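Local coordinates for minor structural protein 5 (Lactococcus phage Tuc2009, PDB 5E7T) that is probably a baseplate component that helps the phage attach to host cell-wall saccharides, perhaps through a galactose-binding-like domain, at residues Tyr25-Ser35 against Pro193-Pro204. Residues are numbered along the deposited sequence; the frame is centred on the assembly and turned at random.
Sequences YPNLNLLVNSS and PSASEVTTADWP
Y25 lays its ring beside W203 and P204, with CE2 3.6 Å from W203 CE3 and CE1 in touch with P204 CG. The tyrosine ring and the six-membered ring of the indole lie nearly parallel, at 4°, but are slid so far apart that they barely overlap; their centroids are 5.5 Å from each other. Flat residues suit this buried junction, where R232 and P239 also press on both rings. P26 directs its rigid ring at that of P204, its CD 3.7 Å from P204 CG, while its carbonyl O meets the edge of the indole in plane near CZ3.

L28 crosses W203 at about a right angle. Its branched end serves several neighbours at once: CD1 packs on A195 CB, and CD2 lies 3.9 Å from both W203 CZ2 and V198 CB, so a compact aliphatic fork fits here. The two segments are loops running in opposite directions through the region between the β-sandwich, consistent with a galactose-binding-like fold, and the small C-terminal β-domain; strand 206-210 follows P204 almost at once.

N29 donates its backbone N to P193 O (3.3 Å, 163°). With CG anti to the backbone N (chi1 -154°) and beside its carbonyl carbon, the amide lies alongside the following backbone, and OD1 accepts from L31 N at 2.8 Å, an Asx turn. An asparagine can also donate, and ND2 bonds to the carbonyls of P180 and M192. Farther along, a water links the segments: it donates to L31 O and to E197 OE1, at 2.7 Å from each, and accepts from S34 OG, whose hydroxyl also bonds to Y191. The chain of E197, extended beyond CG, is long enough to carry the carboxylate across to the water and close to N33 N.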
# COMPACT_ATOMS: atom_id res chain seq x y z
N TYR B 25 37.85 47.46 -6.24
CA TYR B 25 37.21 46.35 -5.50
C TYR B 25 37.37 45.05 -6.29
O TYR B 25 37.22 45.07 -7.52
CB TYR B 25 35.72 46.64 -5.22
CG TYR B 25 35.14 45.85 -4.07
CD1 TYR B 25 35.50 46.12 -2.75
CD2 TYR B 25 34.21 44.84 -4.28
CE1 TYR B 25 34.97 45.41 -1.69
CE2 TYR B 25 33.67 44.11 -3.22
CZ TYR B 25 34.05 44.40 -1.92
OH TYR B 25 33.55 43.72 -0.84
N PRO B 26 37.69 43.92 -5.62
CA PRO B 26 37.94 42.69 -6.37
C PRO B 26 36.72 42.11 -7.06
O PRO B 26 35.60 42.18 -6.54
CB PRO B 26 38.55 41.75 -5.33
CG PRO B 26 38.15 42.24 -4.05
CD PRO B 26 37.98 43.72 -4.19
N ASN B 27 36.97 41.56 -8.24
CA ASN B 27 36.00 40.85 -9.06
C ASN B 27 36.15 39.36 -8.78
O ASN B 27 37.25 38.89 -8.49
CB ASN B 27 36.27 41.11 -10.53
CG ASN B 27 35.81 42.43 -11.04
OD1 ASN B 27 34.70 42.88 -10.76
ND2 ASN B 27 36.62 43.04 -11.88
N LEU B 28 35.04 38.60 -8.90
CA LEU B 28 35.02 37.15 -8.71
C LEU B 28 35.75 36.42 -9.85
O LEU B 28 35.77 36.88 -10.99
CB LEU B 28 33.58 36.62 -8.58
CG LEU B 28 32.91 36.77 -7.23
CD1 LEU B 28 31.43 36.52 -7.35
CD2 LEU B 28 33.54 35.86 -6.18
N ASN B 29 36.33 35.26 -9.53
CA ASN B 29 37.07 34.43 -10.44
C ASN B 29 36.11 33.60 -11.21
O ASN B 29 35.08 33.14 -10.67
CB ASN B 29 37.99 33.49 -9.65
CG ASN B 29 39.23 33.00 -10.36
OD1 ASN B 29 39.25 32.84 -11.59
ND2 ASN B 29 40.29 32.79 -9.61
N LEU B 30 36.46 33.34 -12.47
CA LEU B 30 35.71 32.46 -13.36
C LEU B 30 36.38 31.08 -13.42
O LEU B 30 35.80 30.16 -13.96
CB LEU B 30 35.54 33.09 -14.74
CG LEU B 30 34.55 34.24 -14.79
CD1 LEU B 30 34.78 35.11 -15.98
CD2 LEU B 30 33.16 33.73 -14.78
N LEU B 31 37.58 30.93 -12.82
CA LEU B 31 38.29 29.64 -12.75
C LEU B 31 37.82 28.80 -11.54
O LEU B 31 37.28 29.36 -10.59
CB LEU B 31 39.83 29.81 -12.74
CG LEU B 31 40.44 30.65 -13.85
CD1 LEU B 31 41.92 30.59 -13.77
CD2 LEU B 31 40.02 30.18 -15.19
N VAL B 32 38.04 27.49 -11.58
CA VAL B 32 37.61 26.51 -10.57
C VAL B 32 38.83 25.92 -9.83
O VAL B 32 39.75 25.41 -10.49
CB VAL B 32 36.79 25.37 -11.25
CG1 VAL B 32 36.40 24.31 -10.24
CG2 VAL B 32 35.56 25.90 -11.96
N ASN B 33 38.80 25.91 -8.48
CA ASN B 33 39.89 25.40 -7.63
C ASN B 33 41.21 26.16 -7.82
O ASN B 33 42.29 25.57 -7.73
CB ASN B 33 40.08 23.88 -7.79
CG ASN B 33 40.85 23.24 -6.67
OD1 ASN B 33 40.70 23.58 -5.49
ND2 ASN B 33 41.73 22.30 -7.02
N SER B 34 41.14 27.50 -8.02
CA SER B 34 42.32 28.34 -8.19
C SER B 34 43.21 28.34 -6.95
O SER B 34 44.38 28.72 -7.03
CB SER B 34 41.93 29.76 -8.59
OG SER B 34 40.94 30.34 -7.76
N SER B 35 42.67 27.89 -5.82
CA SER B 35 43.34 27.81 -4.52
C SER B 35 44.27 26.59 -4.37
O SER B 35 44.97 26.49 -3.36
CB SER B 35 42.30 27.83 -3.42
OG SER B 35 41.14 27.12 -3.83
N PRO B 193 38.38 33.73 -5.04
CA PRO B 193 37.95 32.40 -5.51
C PRO B 193 36.71 32.55 -6.40
O PRO B 193 36.29 33.68 -6.69
CB PRO B 193 37.67 31.66 -4.22
CG PRO B 193 37.27 32.73 -3.26
CD PRO B 193 37.98 33.97 -3.64
N SER B 194 36.13 31.43 -6.88
CA SER B 194 34.94 31.52 -7.72
C SER B 194 33.70 31.85 -6.89
O SER B 194 33.74 31.76 -5.67
CB SER B 194 34.78 30.27 -8.57
OG SER B 194 34.10 29.19 -7.95
N ALA B 195 32.60 32.27 -7.54
CA ALA B 195 31.31 32.57 -6.88
C ALA B 195 30.82 31.38 -6.02
O ALA B 195 30.35 31.57 -4.89
CB ALA B 195 30.27 32.89 -7.92
N SER B 196 30.97 30.16 -6.55
CA SER B 196 30.55 28.98 -5.82
C SER B 196 31.45 28.64 -4.62
O SER B 196 31.03 27.82 -3.80
CB SER B 196 30.41 27.79 -6.76
OG SER B 196 31.56 26.97 -6.74
N GLU B 197 32.66 29.22 -4.52
CA GLU B 197 33.53 28.86 -3.42
C GLU B 197 33.78 30.01 -2.43
O GLU B 197 34.19 29.75 -1.28
CB GLU B 197 34.85 28.21 -3.90
CG GLU B 197 35.49 28.80 -5.14
CD GLU B 197 36.42 27.87 -5.90
OE1 GLU B 197 37.65 28.14 -5.91
OE2 GLU B 197 35.92 26.89 -6.51
N VAL B 198 33.45 31.26 -2.83
CA VAL B 198 33.60 32.49 -2.05
C VAL B 198 32.79 32.46 -0.72
O VAL B 198 31.70 31.90 -0.65
CB VAL B 198 33.31 33.76 -2.92
CG1 VAL B 198 31.84 33.88 -3.30
CG2 VAL B 198 33.82 35.04 -2.28
N THR B 199 33.39 33.03 0.33
CA THR B 199 32.83 33.18 1.68
C THR B 199 32.94 34.68 2.05
O THR B 199 33.58 35.45 1.33
CB THR B 199 33.64 32.33 2.67
OG1 THR B 199 34.95 32.89 2.83
CG2 THR B 199 33.73 30.89 2.27
N THR B 200 32.35 35.07 3.20
CA THR B 200 32.37 36.44 3.73
C THR B 200 33.81 36.90 3.96
O THR B 200 34.16 38.01 3.57
CB THR B 200 31.46 36.54 4.99
OG1 THR B 200 30.11 36.21 4.62
CG2 THR B 200 31.49 37.91 5.65
N ALA B 201 34.65 36.01 4.54
CA ALA B 201 36.06 36.24 4.86
C ALA B 201 36.91 36.70 3.69
O ALA B 201 37.85 37.47 3.90
CB ALA B 201 36.66 34.98 5.45
N ASP B 202 36.61 36.21 2.46
CA ASP B 202 37.36 36.47 1.23
C ASP B 202 37.30 37.90 0.73
O ASP B 202 38.09 38.25 -0.15
CB ASP B 202 36.91 35.51 0.11
CG ASP B 202 37.16 34.04 0.40
OD1 ASP B 202 38.27 33.71 0.88
OD2 ASP B 202 36.25 33.22 0.13
N TRP B 203 36.38 38.72 1.24
CA TRP B 203 36.25 40.10 0.75
C TRP B 203 37.03 41.13 1.58
O TRP B 203 37.25 40.88 2.77
CB TRP B 203 34.77 40.49 0.67
CG TRP B 203 33.98 39.65 -0.29
CD1 TRP B 203 33.21 38.57 0.01
CD2 TRP B 203 33.94 39.79 -1.72
NE1 TRP B 203 32.66 38.04 -1.13
CE2 TRP B 203 33.08 38.78 -2.21
CE3 TRP B 203 34.53 40.68 -2.64
CZ2 TRP B 203 32.81 38.62 -3.58
CZ3 TRP B 203 34.26 40.53 -3.99
CH2 TRP B 203 33.39 39.52 -4.45
N PRO B 204 37.38 42.32 1.00
CA PRO B 204 38.05 43.36 1.80
C PRO B 204 37.27 43.72 3.05
O PRO B 204 36.03 43.79 2.99
CB PRO B 204 38.10 44.55 0.84
CG PRO B 204 38.09 43.96 -0.51
CD PRO B 204 37.21 42.77 -0.40
O HOH W 1 38.57 29.28 -8.20